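Local coordinates for probable ABC transporter phosphite binding protein PhnD1 (PDB 5LQ5) that probably serves as the solute-binding component of an ABC transporter, binding inorganic phosphite strongly and phosphate and methylphosphonate only very weakly, at residues 114-124 against 146-157; 127-136 against 198-206. All coordinates share one frame; numbering follows the deposited sequence. Where two conformers were deposited one is given.

Interaction 1: 114-124 against 146-157; sequences LKNLRFTFGSE and HFKGKKAGFSGS
Phe119, on an inner strand of its sheet, packs on Phe147 from the loop that leads to edge strand 153-154. The ring planes are nearly parallel, 8° apart, but strongly displaced, and it is CB of Phe119 that stands over the centre of the Phe147 ring, 3.5 Å from its centroid. Two residues further on, Phe121 lies beside Phe154 on one face of the sheet, with CD2 of Phe121 3.6 Å from CE1 of Phe154. CG of Glu124 rests over one face of the Phe154 ring, toward its rim, in a CH-pi contact.

The backbones pair in parallel, Thr120 with Gly153 and Phe121 with Phe154. Gly153 gives its N to Phe119 O and receives Phe121 N on its own O. A side chain at Gly153 would collide with OG1 of Thr120.

Lys148 closes the far end. Its CB rests 3.4 Å from Leu117 O. CG, anti to the backbone N (chi1 -173°), is thereby carried to CG of Arg118 at 3.8 Å, where the two chains cross at a slant. Two bends then bring CD and CE to Asn116 OD1, and NZ donates to that oxygen at 3.0 Å from 38° above its amide plane. Main-chain hydrogen bonds thus run from Asn116-His146 to Phe121-Ser155 across this beta-alpha-beta unit and aromatic groups fill the middle, while the lysine-amide bond is an added, probably weaker, surface link.

Interaction 2: 127-136 against 198-206; sequences TSGRLMPEYF and WITPEYVDY. With PO3 (phosphite ion), chain B.
Met132 lies over Tyr203 where a helix meets the interlobe crossover of a periplasmic binding protein: the 198-206 segment leads from strand 194-199 of one sheet to strand 207-210 of the other. Helix and crossover touch through side chains, with no direct hydrogen bond between them. The side chains of Met132 and Tyr203 run antiparallel, and CG of Met132 sits 3.6 Å from the centroid of the Tyr203 ring, almost on its normal, while SD makes an oblique Met-aromatic contact. A chi1 of 52°, which sets the ring between the backbone N and the carbonyl carbon, carries the phenol across the helix to Ser128, whose CB lies 3.0 Å from Tyr203 OH; that OH bonds to Ser92 OG. With Tyr203 cut back to an alanine, Met132 would probably lose the ring it lies on and Ser92 OG a hydrogen-bond partner. One turn on, Phe136 takes CD of Pro201 over one face, while CB of Thr200 reaches its CE2 obliquely at 3.5 Å.

At the opposite end, the first turn of the helix holds phosphite: Thr127 N and OG1 both donate to O2, Ser128 N and OG both to O1. Asp205 reaches the same O1 from the crossover, its OD2 only 2.5 Å from that atom, close enough that one of the two groups is probably protonated.

How the interactions relate
Helix 127-139 is the shared element: it bridges the two paired strands of interaction 1 and supplies the first segment of interaction 2, so the segments alternate along the chain. The two contacts, with centres about 15 Å apart, meet where Gly122 N approaches Gly129 O at 2.9 Å and Glu124 O approaches Arg130 NH1 at 3.0 Å, both probable hydrogen bonds. Interaction 2 grips phosphite directly, whereas interaction 1 lies further off, the side chain of Ser123 being about 6 Å from the ion. The segments of interaction 1 lead on into the pocket: beyond Glu124 come Ser126 and Thr127, and beyond Ser157 comes His158, all phosphite ligands.

Interaction 1: 114-124 against 146-157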
loop_
_atom_site.group_PDB
_atom_site.type_symbol
_atom_site.label_atom_id
_atom_site.label_comp_id
_atom_site.label_asym_id
_atom_site.label_seq_id
_atom_site.Cartn_x
_atom_site.Cartn_y
_atom_site.Cartn_z
ATOM N N LEU A 114 15.623 13.974 -12.700
ATOM C CA LEU A 114 16.018 12.665 -12.139
ATOM C C LEU A 114 16.779 11.751 -13.079
ATOM O O LEU A 114 17.287 10.683 -12.689
ATOM C CB LEU A 114 14.807 11.966 -11.534
ATOM C CG LEU A 114 14.091 12.769 -10.440
ATOM C CD1 LEU A 114 12.878 12.011 -9.934
ATOM C CD2 LEU A 114 14.993 13.128 -9.260
ATOM N N LYS A 115 16.862 12.153 -14.334
ATOM C CA LYS A 115 17.642 11.397 -15.318
ATOM C C LYS A 115 19.123 11.316 -14.888
ATOM O O LYS A 115 19.655 12.253 -14.295
ATOM C CB LYS A 115 17.520 12.035 -16.699
ATOM C CG LYS A 115 16.150 11.926 -17.345
ATOM C CD LYS A 115 16.232 12.460 -18.773
ATOM C CE LYS A 115 15.071 12.046 -19.648
ATOM N NZ LYS A 115 15.441 12.276 -21.066
ATOM N N ASN A 116 19.750 10.176 -15.193
ATOM C CA ASN A 116 21.161 9.898 -14.855
ATOM C C ASN A 116 21.445 9.899 -13.348
ATOM O O ASN A 116 22.578 10.110 -12.915
ATOM C CB ASN A 116 22.131 10.828 -15.614
ATOM C CG ASN A 116 23.563 10.249 -15.725
ATOM O OD1 ASN A 116 23.777 9.027 -15.943
ATOM N ND2 ASN A 116 24.560 11.137 -15.590
ATOM N N LEU A 117 20.396 9.674 -12.544
ATOM C CA LEU A 117 20.558 9.458 -11.105
ATOM C C LEU A 117 20.281 7.999 -10.815
ATOM O O LEU A 117 19.642 7.296 -11.618
ATOM C CB LEU A 117 19.618 10.335 -10.285
ATOM C CG LEU A 117 19.831 11.851 -10.375
ATOM C CD1 LEU A 117 18.822 12.556 -9.475
ATOM C CD2 LEU A 117 21.246 12.235 -9.978
ATOM N N ARG A 118 20.751 7.552 -9.661
ATOM C CA ARG A 118 20.426 6.227 -9.138
ATOM C C ARG A 118 19.047 6.310 -8.466
ATOM O O ARG A 118 18.863 7.058 -7.495
ATOM C CB ARG A 118 21.489 5.758 -8.156
ATOM C CG ARG A 118 22.868 5.588 -8.778
ATOM C CD ARG A 118 23.939 5.405 -7.711
ATOM N NE ARG A 118 23.854 6.499 -6.750
ATOM C CZ ARG A 118 24.296 6.442 -5.502
ATOM N NH1 ARG A 118 24.876 5.360 -5.066
ATOM N NH2 ARG A 118 24.140 7.464 -4.694
ATOM N N PHE A 119 18.069 5.600 -9.014
ATOM C CA PHE A 119 16.649 5.761 -8.613
ATOM C C PHE A 119 16.104 4.411 -8.154
ATOM O O PHE A 119 16.351 3.379 -8.783
ATOM C CB PHE A 119 15.789 6.294 -9.775
ATOM C CG PHE A 119 14.381 6.568 -9.389
ATOM C CD1 PHE A 119 14.025 7.805 -8.883
ATOM C CD2 PHE A 119 13.433 5.568 -9.421
ATOM C CE1 PHE A 119 12.724 8.065 -8.460
ATOM C CE2 PHE A 119 12.134 5.811 -9.022
ATOM C CZ PHE A 119 11.780 7.045 -8.517
ATOM N N THR A 120 15.380 4.426 -7.036
ATOM C CA THR A 120 14.664 3.219 -6.567
ATOM C C THR A 120 13.151 3.475 -6.391
ATOM O O THR A 120 12.718 4.469 -5.821
ATOM C CB THR A 120 15.244 2.620 -5.285
ATOM O OG1 THR A 120 14.649 1.331 -5.035
ATOM C CG2 THR A 120 15.063 3.516 -4.059
ATOM N N PHE A 121 12.380 2.537 -6.885
ATOM C CA PHE A 121 10.998 2.380 -6.565
ATOM C C PHE A 121 10.865 1.519 -5.307
ATOM O O PHE A 121 11.843 0.983 -4.763
ATOM C CB PHE A 121 10.296 1.623 -7.699
ATOM C CG PHE A 121 10.221 2.368 -9.015
ATOM C CD1 PHE A 121 9.375 3.450 -9.186
ATOM C CD2 PHE A 121 10.984 1.967 -10.078
ATOM C CE1 PHE A 121 9.276 4.073 -10.405
ATOM C CE2 PHE A 121 10.910 2.611 -11.283
ATOM C CZ PHE A 121 10.069 3.654 -11.442
ATOM N N GLY A 122 9.647 1.398 -4.837
ATOM C CA GLY A 122 9.269 0.382 -3.863
ATOM C C GLY A 122 9.104 -0.996 -4.506
ATOM O O GLY A 122 9.790 -1.327 -5.464
ATOM N N SER A 123 8.166 -1.779 -3.983
ATOM C CA SER A 123 7.858 -3.064 -4.615
ATOM C C SER A 123 7.525 -2.901 -6.077
ATOM O O SER A 123 6.857 -1.947 -6.454
ATOM C CB SER A 123 6.677 -3.750 -3.930
ATOM O OG SER A 123 6.271 -4.943 -4.638
ATOM N N GLU A 124 7.911 -3.902 -6.863
ATOM C CA GLU A 124 7.540 -3.911 -8.282
ATOM C C GLU A 124 6.025 -3.802 -8.452
ATOM O O GLU A 124 5.572 -3.287 -9.456
ATOM C CB GLU A 124 7.978 -5.235 -8.931
ATOM C CG GLU A 124 9.508 -5.450 -9.017
ATOM C CD GLU A 124 10.156 -6.112 -7.799
ATOM O OE1 GLU A 124 9.545 -6.161 -6.693
ATOM O OE2 GLU A 124 11.316 -6.591 -7.964
ATOM N N HIS A 146 16.671 5.654 -18.549
ATOM C CA HIS A 146 17.350 6.957 -18.351
ATOM C C HIS A 146 18.063 7.110 -17.022
ATOM O O HIS A 146 18.785 8.073 -16.808
ATOM C CB HIS A 146 16.372 8.104 -18.505
ATOM C CG HIS A 146 15.794 8.204 -19.884
ATOM N ND1 HIS A 146 14.466 8.470 -20.117
ATOM C CD2 HIS A 146 16.363 8.053 -21.106
ATOM C CE1 HIS A 146 14.240 8.502 -21.419
ATOM N NE2 HIS A 146 15.373 8.239 -22.042
ATOM N N PHE A 147 17.795 6.211 -16.099
ATOM C CA PHE A 147 18.476 6.236 -14.819
ATOM C C PHE A 147 19.895 5.713 -14.934
ATOM O O PHE A 147 20.227 4.993 -15.882
ATOM C CB PHE A 147 17.673 5.462 -13.778
ATOM C CG PHE A 147 16.310 6.075 -13.462
ATOM C CD1 PHE A 147 16.168 7.429 -13.179
ATOM C CD2 PHE A 147 15.177 5.277 -13.405
ATOM C CE1 PHE A 147 14.936 7.971 -12.872
ATOM C CE2 PHE A 147 13.949 5.812 -13.078
ATOM C CZ PHE A 147 13.825 7.158 -12.816
ATOM N N LYS A 148 20.713 6.100 -13.956
ATOM C CA LYS A 148 22.084 5.591 -13.806
ATOM C C LYS A 148 22.007 4.052 -13.790
ATOM O O LYS A 148 21.224 3.458 -13.032
ATOM C CB LYS A 148 22.754 6.197 -12.539
ATOM C CG LYS A 148 24.237 5.891 -12.337
ATOM C CD LYS A 148 25.117 6.582 -13.359
ATOM C CE LYS A 148 25.389 8.035 -13.036
ATOM N NZ LYS A 148 26.197 8.662 -14.127
ATOM N N GLY A 149 22.773 3.406 -14.668
ATOM C CA GLY A 149 22.716 1.939 -14.821
ATOM C C GLY A 149 21.630 1.374 -15.739
ATOM O O GLY A 149 21.548 0.166 -15.938
ATOM N N LYS A 150 20.833 2.264 -16.324
ATOM C CA LYS A 150 19.689 1.954 -17.234
ATOM C C LYS A 150 18.673 1.017 -16.571
ATOM O O LYS A 150 17.956 0.231 -17.214
ATOM C CB LYS A 150 20.173 1.428 -18.602
ATOM C CG LYS A 150 21.385 2.196 -19.145
ATOM C CD LYS A 150 21.280 2.559 -20.616
ATOM C CE LYS A 150 22.450 3.452 -21.022
ATOM N NZ LYS A 150 22.184 4.191 -22.285
ATOM N N LYS A 151 18.597 1.149 -15.256
ATOM C CA LYS A 151 17.681 0.342 -14.454
ATOM C C LYS A 151 17.292 1.112 -13.208
ATOM O O LYS A 151 17.898 2.095 -12.859
ATOM C CB LYS A 151 18.276 -1.024 -14.103
ATOM C CG LYS A 151 19.461 -0.985 -13.183
ATOM C CD LYS A 151 20.098 -2.355 -13.067
ATOM C CE LYS A 151 20.767 -2.500 -11.712
ATOM N NZ LYS A 151 21.522 -3.766 -11.542
ATOM N N ALA A 152 16.212 0.654 -12.588
ATOM C CA ALA A 152 15.745 1.208 -11.325
ATOM C C ALA A 152 15.798 0.130 -10.292
ATOM O O ALA A 152 15.568 -1.069 -10.568
ATOM C CB ALA A 152 14.323 1.713 -11.459
ATOM N N GLY A 153 16.015 0.555 -9.059
ATOM C CA GLY A 153 15.862 -0.374 -7.918
ATOM C C GLY A 153 14.366 -0.619 -7.603
ATOM O O GLY A 153 13.494 0.177 -7.981
ATOM N N PHE A 154 14.092 -1.733 -6.938
ATOM C CA PHE A 154 12.783 -2.072 -6.365
ATOM C C PHE A 154 13.066 -2.521 -4.936
ATOM O O PHE A 154 13.566 -3.610 -4.694
ATOM C CB PHE A 154 12.063 -3.134 -7.173
ATOM C CG PHE A 154 11.827 -2.731 -8.612
ATOM C CD1 PHE A 154 10.759 -1.942 -8.976
ATOM C CD2 PHE A 154 12.696 -3.147 -9.623
ATOM C CE1 PHE A 154 10.544 -1.569 -10.279
ATOM C CE2 PHE A 154 12.471 -2.775 -10.929
ATOM C CZ PHE A 154 11.407 -1.981 -11.262
ATOM N N SER A 155 12.722 -1.657 -3.987
ATOM C CA SER A 155 13.115 -1.857 -2.603
ATOM C C SER A 155 12.218 -2.843 -1.871
ATOM O O SER A 155 12.611 -3.385 -0.853
ATOM C CB SER A 155 13.034 -0.511 -1.856
ATOM O OG SER A 155 11.683 -0.224 -1.590
ATOM N N GLY A 156 10.995 -3.023 -2.372
ATOM C CA GLY A 156 9.995 -3.864 -1.723
ATOM C C GLY A 156 9.062 -3.260 -0.705
ATOM O O GLY A 156 8.064 -3.855 -0.332
ATOM N N SER A 157 9.387 -2.076 -0.224
ATOM C CA SER A 157 8.524 -1.448 0.785
ATOM C C SER A 157 8.814 0.036 0.860
ATOM O O SER A 157 9.900 0.505 0.498
ATOM C CB SER A 157 8.698 -2.082 2.163
ATOM O OG SER A 157 9.661 -1.399 2.978
HETATM O O HOH W 1 19.141 3.652 -10.995
#

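Interaction 2: 127-136 against 198-206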
loop_
_atom_site.group_PDB
_atom_site.type_symbol
_atom_site.label_atom_id
_atom_site.label_comp_id
_atom_site.label_asym_id
_atom_site.label_seq_id
_atom_site.Cartn_x
_atom_site.Cartn_y
_atom_site.Cartn_z
ATOM N N THR A 127 1.472 0.317 -5.880
ATOM C CA THR A 127 0.747 1.403 -6.515
ATOM C C THR A 127 1.464 2.752 -6.323
ATOM O O THR A 127 1.812 3.433 -7.301
ATOM C CB THR A 127 -0.697 1.497 -5.959
ATOM O OG1 THR A 127 -1.254 0.160 -5.817
ATOM C CG2 THR A 127 -1.559 2.333 -6.918
ATOM N N SER A 128 1.646 3.106 -5.050
ATOM C CA SER A 128 2.251 4.386 -4.654
ATOM C C SER A 128 3.780 4.440 -4.723
ATOM O O SER A 128 4.375 5.512 -4.752
ATOM C CB SER A 128 1.776 4.768 -3.269
ATOM O OG SER A 128 2.300 3.918 -2.263
ATOM N N GLY A 129 4.385 3.261 -4.799
ATOM C CA GLY A 129 5.834 3.141 -4.829
ATOM C C GLY A 129 6.398 2.729 -6.172
ATOM O O GLY A 129 7.594 2.759 -6.368
ATOM N N ARG A 130 5.529 2.369 -7.107
ATOM C CA ARG A 130 6.009 1.952 -8.428
ATOM C C ARG A 130 5.090 2.355 -9.568
ATOM O O ARG A 130 5.519 3.079 -10.454
ATOM C CB ARG A 130 6.300 0.456 -8.498
ATOM C CG ARG A 130 7.047 0.018 -9.751
ATOM C CD ARG A 130 6.131 -0.280 -10.916
ATOM N NE ARG A 130 6.907 -0.494 -12.147
ATOM C CZ ARG A 130 7.530 -1.633 -12.478
ATOM N NH1 ARG A 130 7.415 -2.715 -11.727
ATOM N NH2 ARG A 130 8.269 -1.687 -13.594
ATOM N N LEU A 131 3.853 1.848 -9.580
ATOM C CA LEU A 131 2.978 1.995 -10.738
ATOM C C LEU A 131 2.751 3.466 -11.060
ATOM O O LEU A 131 2.974 3.918 -12.206
ATOM C CB LEU A 131 1.651 1.271 -10.528
ATOM C CG LEU A 131 0.764 1.225 -11.776
ATOM C CD1 LEU A 131 1.284 0.223 -12.807
ATOM C CD2 LEU A 131 -0.705 0.966 -11.407
ATOM N N MET A 132 2.259 4.201 -10.076
ATOM C CA MET A 132 1.940 5.601 -10.316
ATOM C C MET A 132 3.200 6.454 -10.515
ATOM O O MET A 132 3.239 7.247 -11.443
ATOM C CB MET A 132 0.973 6.097 -9.266
ATOM C CG MET A 132 -0.397 5.383 -9.337
ATOM S SD MET A 132 -1.214 5.319 -10.950
ATOM C CE MET A 132 -1.381 7.075 -11.240
ATOM N N PRO A 133 4.248 6.254 -9.694
ATOM C CA PRO A 133 5.515 6.956 -9.981
ATOM C C PRO A 133 6.041 6.755 -11.398
ATOM O O PRO A 133 6.437 7.743 -12.062
ATOM C CB PRO A 133 6.459 6.391 -8.919
ATOM C CG PRO A 133 5.550 6.230 -7.716
ATOM C CD PRO A 133 4.279 5.679 -8.318
ATOM N N GLU A 134 6.014 5.512 -11.887
ATOM C CA GLU A 134 6.451 5.223 -13.262
ATOM C C GLU A 134 5.556 5.925 -14.310
ATOM O O GLU A 134 6.058 6.498 -15.285
ATOM C CB GLU A 134 6.555 3.718 -13.554
ATOM C CG GLU A 134 7.210 3.448 -14.910
ATOM C CD GLU A 134 7.682 2.019 -15.158
ATOM O OE1 GLU A 134 7.465 1.127 -14.326
ATOM O OE2 GLU A 134 8.262 1.790 -16.245
ATOM N N TYR A 135 4.246 5.840 -14.106
ATOM C CA TYR A 135 3.291 6.548 -14.954
ATOM C C TYR A 135 3.628 8.037 -15.071
ATOM O O TYR A 135 3.668 8.586 -16.173
ATOM C CB TYR A 135 1.859 6.326 -14.421
ATOM C CG TYR A 135 0.746 6.965 -15.186
ATOM C CD1 TYR A 135 0.312 6.423 -16.395
ATOM C CD2 TYR A 135 0.061 8.032 -14.656
ATOM C CE1 TYR A 135 -0.745 6.997 -17.079
ATOM C CE2 TYR A 135 -1.003 8.607 -15.306
ATOM C CZ TYR A 135 -1.404 8.079 -16.509
ATOM O OH TYR A 135 -2.461 8.666 -17.133
ATOM N N PHE A 136 3.858 8.678 -13.936
ATOM C CA PHE A 136 4.165 10.127 -13.906
ATOM C C PHE A 136 5.524 10.456 -14.512
ATOM O O PHE A 136 5.674 11.423 -15.284
ATOM C CB PHE A 136 4.023 10.709 -12.516
ATOM C CG PHE A 136 2.629 10.621 -11.946
ATOM C CD1 PHE A 136 1.517 11.081 -12.649
ATOM C CD2 PHE A 136 2.445 10.059 -10.700
ATOM C CE1 PHE A 136 0.245 10.980 -12.096
ATOM C CE2 PHE A 136 1.181 9.956 -10.141
ATOM C CZ PHE A 136 0.073 10.413 -10.833
ATOM N N TRP A 198 8.935 16.132 -4.946
ATOM C CA TRP A 198 7.658 16.342 -5.645
ATOM C C TRP A 198 6.534 15.529 -5.017
ATOM O O TRP A 198 6.762 14.405 -4.568
ATOM C CB TRP A 198 7.777 16.035 -7.141
ATOM C CG TRP A 198 6.642 16.458 -7.993
ATOM C CD1 TRP A 198 6.187 17.741 -8.152
ATOM C CD2 TRP A 198 5.847 15.648 -8.865
ATOM N NE1 TRP A 198 5.149 17.775 -9.028
ATOM C CE2 TRP A 198 4.912 16.506 -9.489
ATOM C CE3 TRP A 198 5.809 14.274 -9.164
ATOM C CZ2 TRP A 198 3.964 16.046 -10.401
ATOM C CZ3 TRP A 198 4.861 13.825 -10.086
ATOM C CH2 TRP A 198 3.943 14.704 -10.673
ATOM N N ILE A 199 5.347 16.134 -4.983
ATOM C CA ILE A 199 4.097 15.463 -4.607
ATOM C C ILE A 199 3.273 15.239 -5.884
ATOM O O ILE A 199 3.046 16.148 -6.667
ATOM C CB ILE A 199 3.268 16.245 -3.556
ATOM C CG1 ILE A 199 4.072 16.481 -2.279
ATOM C CG2 ILE A 199 1.963 15.528 -3.265
ATOM C CD1 ILE A 199 3.468 17.569 -1.386
ATOM N N THR A 200 2.830 14.000 -6.083
ATOM C CA THR A 200 2.080 13.621 -7.282
ATOM C C THR A 200 0.601 14.017 -7.263
ATOM O O THR A 200 0.041 14.298 -6.184
ATOM C CB THR A 200 2.122 12.092 -7.521
ATOM O OG1 THR A 200 1.282 11.388 -6.571
ATOM C CG2 THR A 200 3.590 11.545 -7.456
ATOM N N PRO A 201 -0.052 13.968 -8.443
ATOM C CA PRO A 201 -1.505 13.961 -8.484
ATOM C C PRO A 201 -2.104 12.762 -7.741
ATOM O O PRO A 201 -1.398 11.804 -7.400
ATOM C CB PRO A 201 -1.813 13.850 -9.983
ATOM C CG PRO A 201 -0.626 14.400 -10.673
ATOM C CD PRO A 201 0.515 13.955 -9.810
ATOM N N GLU A 202 -3.396 12.869 -7.491
ATOM C CA GLU A 202 -4.180 11.850 -6.762
ATOM C C GLU A 202 -4.585 10.660 -7.621
ATOM O O GLU A 202 -4.769 10.786 -8.838
ATOM C CB GLU A 202 -5.475 12.450 -6.192
ATOM C CG GLU A 202 -5.241 13.569 -5.182
ATOM C CD GLU A 202 -6.361 14.603 -5.112
ATOM O OE1 GLU A 202 -6.987 14.923 -6.142
ATOM O OE2 GLU A 202 -6.604 15.123 -4.005
ATOM N N TYR A 203 -4.757 9.528 -6.945
ATOM C CA TYR A 203 -5.192 8.264 -7.551
ATOM C C TYR A 203 -5.805 7.400 -6.420
ATOM O O TYR A 203 -5.704 7.745 -5.254
ATOM C CB TYR A 203 -4.023 7.534 -8.292
ATOM C CG TYR A 203 -2.815 7.372 -7.427
ATOM C CD1 TYR A 203 -2.740 6.297 -6.538
ATOM C CD2 TYR A 203 -1.776 8.320 -7.430
ATOM C CE1 TYR A 203 -1.660 6.150 -5.694
ATOM C CE2 TYR A 203 -0.678 8.172 -6.590
ATOM C CZ TYR A 203 -0.640 7.090 -5.705
ATOM O OH TYR A 203 0.419 6.930 -4.836
ATOM N N VAL A 204 -6.398 6.259 -6.779
ATOM C CA VAL A 204 -7.010 5.357 -5.769
ATOM C C VAL A 204 -5.963 4.339 -5.298
ATOM O O VAL A 204 -5.141 3.912 -6.088
ATOM C CB VAL A 204 -8.254 4.617 -6.307
ATOM C CG1 VAL A 204 -7.893 3.555 -7.320
ATOM C CG2 VAL A 204 -9.018 3.990 -5.174
ATOM N N ASP A 205 -6.014 3.917 -4.035
ATOM C CA ASP A 205 -5.007 2.974 -3.538
ATOM C C ASP A 205 -5.588 1.886 -2.617
ATOM O O ASP A 205 -6.193 0.903 -3.103
ATOM C CB ASP A 205 -3.791 3.719 -2.968
ATOM C CG ASP A 205 -2.527 2.820 -2.871
ATOM O OD1 ASP A 205 -2.623 1.579 -3.106
ATOM O OD2 ASP A 205 -1.417 3.372 -2.650
ATOM N N TYR A 206 -5.321 1.983 -1.316
ATOM C CA TYR A 206 -5.485 0.820 -0.458
ATOM C C TYR A 206 -6.925 0.432 -0.201
ATOM O O TYR A 206 -7.818 1.279 -0.174
ATOM C CB TYR A 206 -4.806 1.029 0.889
ATOM C CG TYR A 206 -3.304 1.149 0.872
ATOM C CD1 TYR A 206 -2.525 0.082 1.274
ATOM C CD2 TYR A 206 -2.654 2.330 0.540
ATOM C CE1 TYR A 206 -1.150 0.151 1.314
ATOM C CE2 TYR A 206 -1.251 2.427 0.558
ATOM C CZ TYR A 206 -0.505 1.349 0.979
ATOM O OH TYR A 206 0.886 1.497 0.997
HETATM P P PO3 B . 0.767 0.344 -2.377
HETATM O O1 PO3 B . 0.613 1.872 -2.675
HETATM O O2 PO3 B . 0.258 -0.604 -3.539
HETATM O O3 PO3 B . 2.222 -0.003 -1.954
#